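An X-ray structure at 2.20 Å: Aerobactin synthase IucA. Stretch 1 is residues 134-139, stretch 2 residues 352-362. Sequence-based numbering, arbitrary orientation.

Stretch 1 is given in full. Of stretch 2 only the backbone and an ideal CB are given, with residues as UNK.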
# COMPACT_ATOMS: atom_id res chain seq x y z
N LYS A 134 -17.67 -2.81 2.67
CA LYS A 134 -16.82 -1.63 2.65
C LYS A 134 -17.00 -0.83 1.37
O LYS A 134 -17.70 -1.25 0.45
CB LYS A 134 -15.36 -2.05 2.81
CG LYS A 134 -14.89 -3.03 1.76
CD LYS A 134 -13.43 -3.38 1.93
CE LYS A 134 -12.91 -4.13 0.72
NZ LYS A 134 -11.43 -4.29 0.75
N ALA A 135 -16.36 0.33 1.32
CA ALA A 135 -16.45 1.21 0.16
C ALA A 135 -15.75 0.59 -1.05
O ALA A 135 -14.63 0.09 -0.95
CB ALA A 135 -15.84 2.57 0.49
N LEU A 136 -16.43 0.63 -2.19
CA LEU A 136 -15.91 0.05 -3.42
C LEU A 136 -14.95 0.98 -4.14
O LEU A 136 -15.11 2.20 -4.10
CB LEU A 136 -17.05 -0.32 -4.35
CG LEU A 136 -18.05 -1.36 -3.85
CD1 LEU A 136 -19.11 -1.59 -4.89
CD2 LEU A 136 -17.34 -2.65 -3.50
N ASN A 137 -13.96 0.40 -4.81
CA ASN A 137 -13.12 1.16 -5.72
C ASN A 137 -13.75 1.14 -7.10
O ASN A 137 -14.73 0.43 -7.33
CB ASN A 137 -11.68 0.63 -5.73
CG ASN A 137 -11.54 -0.75 -6.38
OD1 ASN A 137 -12.27 -1.11 -7.31
ND2 ASN A 137 -10.57 -1.52 -5.90
N PHE A 138 -13.18 1.91 -8.02
CA PHE A 138 -13.74 2.06 -9.35
C PHE A 138 -13.93 0.73 -10.07
O PHE A 138 -14.99 0.46 -10.63
CB PHE A 138 -12.85 2.98 -10.18
CG PHE A 138 -13.28 3.11 -11.61
CD1 PHE A 138 -14.30 3.97 -11.95
CD2 PHE A 138 -12.65 2.39 -12.61
CE1 PHE A 138 -14.70 4.11 -13.27
CE2 PHE A 138 -13.04 2.52 -13.93
CZ PHE A 138 -14.07 3.38 -14.25
N GLY A 139 -12.90 -0.12 -10.03
CA GLY A 139 -12.94 -1.40 -10.70
C GLY A 139 -13.99 -2.35 -10.14
O GLY A 139 -14.67 -3.05 -10.88
N UNK A 352 -8.66 9.47 -14.97
CA UNK A 352 -8.49 10.46 -13.91
C UNK A 352 -8.42 9.81 -12.53
O UNK A 352 -8.34 10.50 -11.51
CB UNK A 352 -9.64 11.47 -13.95
N UNK A 353 -8.42 8.48 -12.50
CA UNK A 353 -8.29 7.71 -11.26
C UNK A 353 -6.94 7.02 -11.15
O UNK A 353 -6.72 6.22 -10.24
CB UNK A 353 -9.41 6.67 -11.17
N UNK A 354 -6.04 7.32 -12.08
CA UNK A 354 -4.74 6.65 -12.13
C UNK A 354 -3.93 6.96 -10.88
O UNK A 354 -3.15 6.13 -10.41
CB UNK A 354 -3.96 7.07 -13.38
N UNK A 355 -4.13 8.15 -10.33
CA UNK A 355 -3.35 8.61 -9.18
C UNK A 355 -4.02 8.30 -7.84
O UNK A 355 -3.41 8.48 -6.78
CB UNK A 355 -3.11 10.12 -9.29
N UNK A 356 -5.27 7.84 -7.88
CA UNK A 356 -5.92 7.25 -6.71
C UNK A 356 -6.86 6.15 -7.16
O UNK A 356 -8.06 6.36 -7.30
CB UNK A 356 -6.68 8.31 -5.91
N UNK A 357 -6.30 4.95 -7.39
CA UNK A 357 -7.10 3.81 -7.85
C UNK A 357 -8.03 3.26 -6.77
O UNK A 357 -8.92 2.46 -7.08
CB UNK A 357 -6.18 2.69 -8.34
N UNK A 358 -7.83 3.68 -5.52
CA UNK A 358 -8.62 3.19 -4.40
C UNK A 358 -9.64 4.20 -3.89
O UNK A 358 -10.22 4.03 -2.82
CB UNK A 358 -7.69 2.79 -3.25
N UNK A 359 -9.87 5.26 -4.66
CA UNK A 359 -10.89 6.25 -4.29
C UNK A 359 -12.26 5.61 -4.37
O UNK A 359 -12.46 4.63 -5.10
CB UNK A 359 -10.82 7.48 -5.19
N UNK A 360 -13.21 6.15 -3.61
CA UNK A 360 -14.58 5.67 -3.65
C UNK A 360 -15.34 6.36 -4.78
O UNK A 360 -16.34 7.04 -4.56
CB UNK A 360 -15.27 5.91 -2.31
N UNK A 361 -14.84 6.17 -6.00
CA UNK A 361 -15.53 6.62 -7.20
C UNK A 361 -16.23 5.42 -7.82
O UNK A 361 -15.57 4.50 -8.30
CB UNK A 361 -14.56 7.27 -8.19
N UNK A 362 -17.56 5.43 -7.78
CA UNK A 362 -18.35 4.31 -8.28
C UNK A 362 -19.34 4.74 -9.36
O UNK A 362 -19.93 5.82 -9.28
CB UNK A 362 -19.10 3.64 -7.13

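Position 352 lies beyond the reach of stretch 1, with nothing of it within 5.5 Å of the ideal CB, so the visible atoms set no preference; the residue is Leu-352. At 353 the CA-to-CB bond points toward stretch 1, and the ideal CB stands 5.1 Å from Phe-138 CB. A medium-sized apolar side chain, Leu, Ile or Met, would suit the space beside the aromatic ring. The residue is Leu-353, with chi1 m and chi2 t, and its CD1 packs 3.3 Å from Phe-138 CD1.

Positions 354, 355 and 356 are also out of reach and leave the choice open; they hold Val-354, Asp-355 and Gln-356. A type I turn begins at 356, and its second position, 357, has a phi that proline readily adopts, although Asp, Ser or Glu would also fit. It is Pro-357, with phi of -71°, whose O lies 3.6 Å from Asn-137 CB.

At 358 the CA-to-CB bond points away, but the ideal CB is only 5.2 Å from Asn-137 CB. A short polar residue would suffice, while a long flexible one could fold back so that its end comes near the Asn-137 amide. Gln-358 does the latter: with chi1 and chi2 both m, OE1 comes to 3.7 Å from Asn-137 ND2. Its backbone N donates to Gln-356 OE1 at 3.2 Å.

Position 359 also points away, so stretch 1 scarcely restricts its side chain; a small polar residue would suit the close of the turn. Ser-359 shares a 3.0 Å hydrogen bond between its OG and OG1 of the residue at 361. Its main chain faces stretch 1: Ser-359 O receives a CA-H...O contact from Asn-137 CA at 3.6 Å and a hydrogen bond from water 2, which in turn accepts from Phe-138 N.

The ideal CB at 360 is 4.4 Å from Ala-135 CB and points sideways, leaving room for an extended chain such as Gln, Lys or Met. Gln-360, with chi1 and chi2 t, places NE2 3.4 Å from Ala-135 CB and donates from it to water 1, which also accepts from Leu-136 N.

At 361 the CA-to-CB bond points sideways and the ideal CB is 5.0 Å from Phe-138 CD1; a beta-branched Val, Ile or Thr would suit the extended backbone. Thr-361 supplies the OG1 that pairs with Ser-359, while its O lies at the Phe-138 ring edge.

Position 362 points sideways near Leu-136 O, an acceptor that invites a donor carried a few bonds beyond CB, as in Asn or perhaps Gln; the hydroxyl of Ser would stop short. Asn-362 ND2 donates to Leu-136 O at 2.9 Å, nearly linear at 178°, and its OD1 accepts from water 1.

Stretch 2 352-362: LLVDQPQSQTN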
# COMPACT_ATOMS: atom_id res chain seq x y z
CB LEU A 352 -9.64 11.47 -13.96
CG LEU A 352 -9.84 12.17 -15.31
CD1 LEU A 352 -11.13 12.98 -15.32
CD2 LEU A 352 -8.66 13.06 -15.63
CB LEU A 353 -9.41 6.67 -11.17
CG LEU A 353 -10.83 7.23 -11.10
CD1 LEU A 353 -11.83 6.10 -11.23
CD2 LEU A 353 -11.04 7.99 -9.81
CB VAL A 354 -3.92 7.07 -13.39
CG1 VAL A 354 -3.61 8.57 -13.36
CG2 VAL A 354 -2.64 6.25 -13.50
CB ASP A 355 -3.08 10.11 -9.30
CG ASP A 355 -2.14 10.45 -10.45
OD1 ASP A 355 -1.26 9.63 -10.76
OD2 ASP A 355 -2.30 11.54 -11.05
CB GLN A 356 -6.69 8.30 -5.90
CG GLN A 356 -7.36 7.72 -4.65
CD GLN A 356 -6.39 7.03 -3.71
OE1 GLN A 356 -6.20 5.82 -3.77
NE2 GLN A 356 -5.76 7.81 -2.83
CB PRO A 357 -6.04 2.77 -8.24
CG PRO A 357 -4.84 3.13 -7.43
CD PRO A 357 -4.87 4.62 -7.30
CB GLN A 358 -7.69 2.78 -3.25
CG GLN A 358 -6.79 1.61 -3.59
CD GLN A 358 -7.58 0.34 -3.85
OE1 GLN A 358 -8.59 0.09 -3.20
NE2 GLN A 358 -7.11 -0.46 -4.80
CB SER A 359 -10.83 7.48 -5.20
OG SER A 359 -11.18 7.14 -6.52
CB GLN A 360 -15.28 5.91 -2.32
CG GLN A 360 -16.58 5.15 -2.17
CD GLN A 360 -17.29 5.46 -0.87
OE1 GLN A 360 -16.95 6.42 -0.17
NE2 GLN A 360 -18.30 4.65 -0.53
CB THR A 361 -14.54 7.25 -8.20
OG1 THR A 361 -13.80 8.28 -7.55
CG2 THR A 361 -15.28 7.83 -9.40
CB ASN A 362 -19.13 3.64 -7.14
CG ASN A 362 -18.25 3.24 -5.97
OD1 ASN A 362 -18.72 3.17 -4.83
ND2 ASN A 362 -16.98 2.97 -6.23
O HOH W 1 -18.92 2.23 -2.35
O HOH W 2 -11.70 3.96 -7.46
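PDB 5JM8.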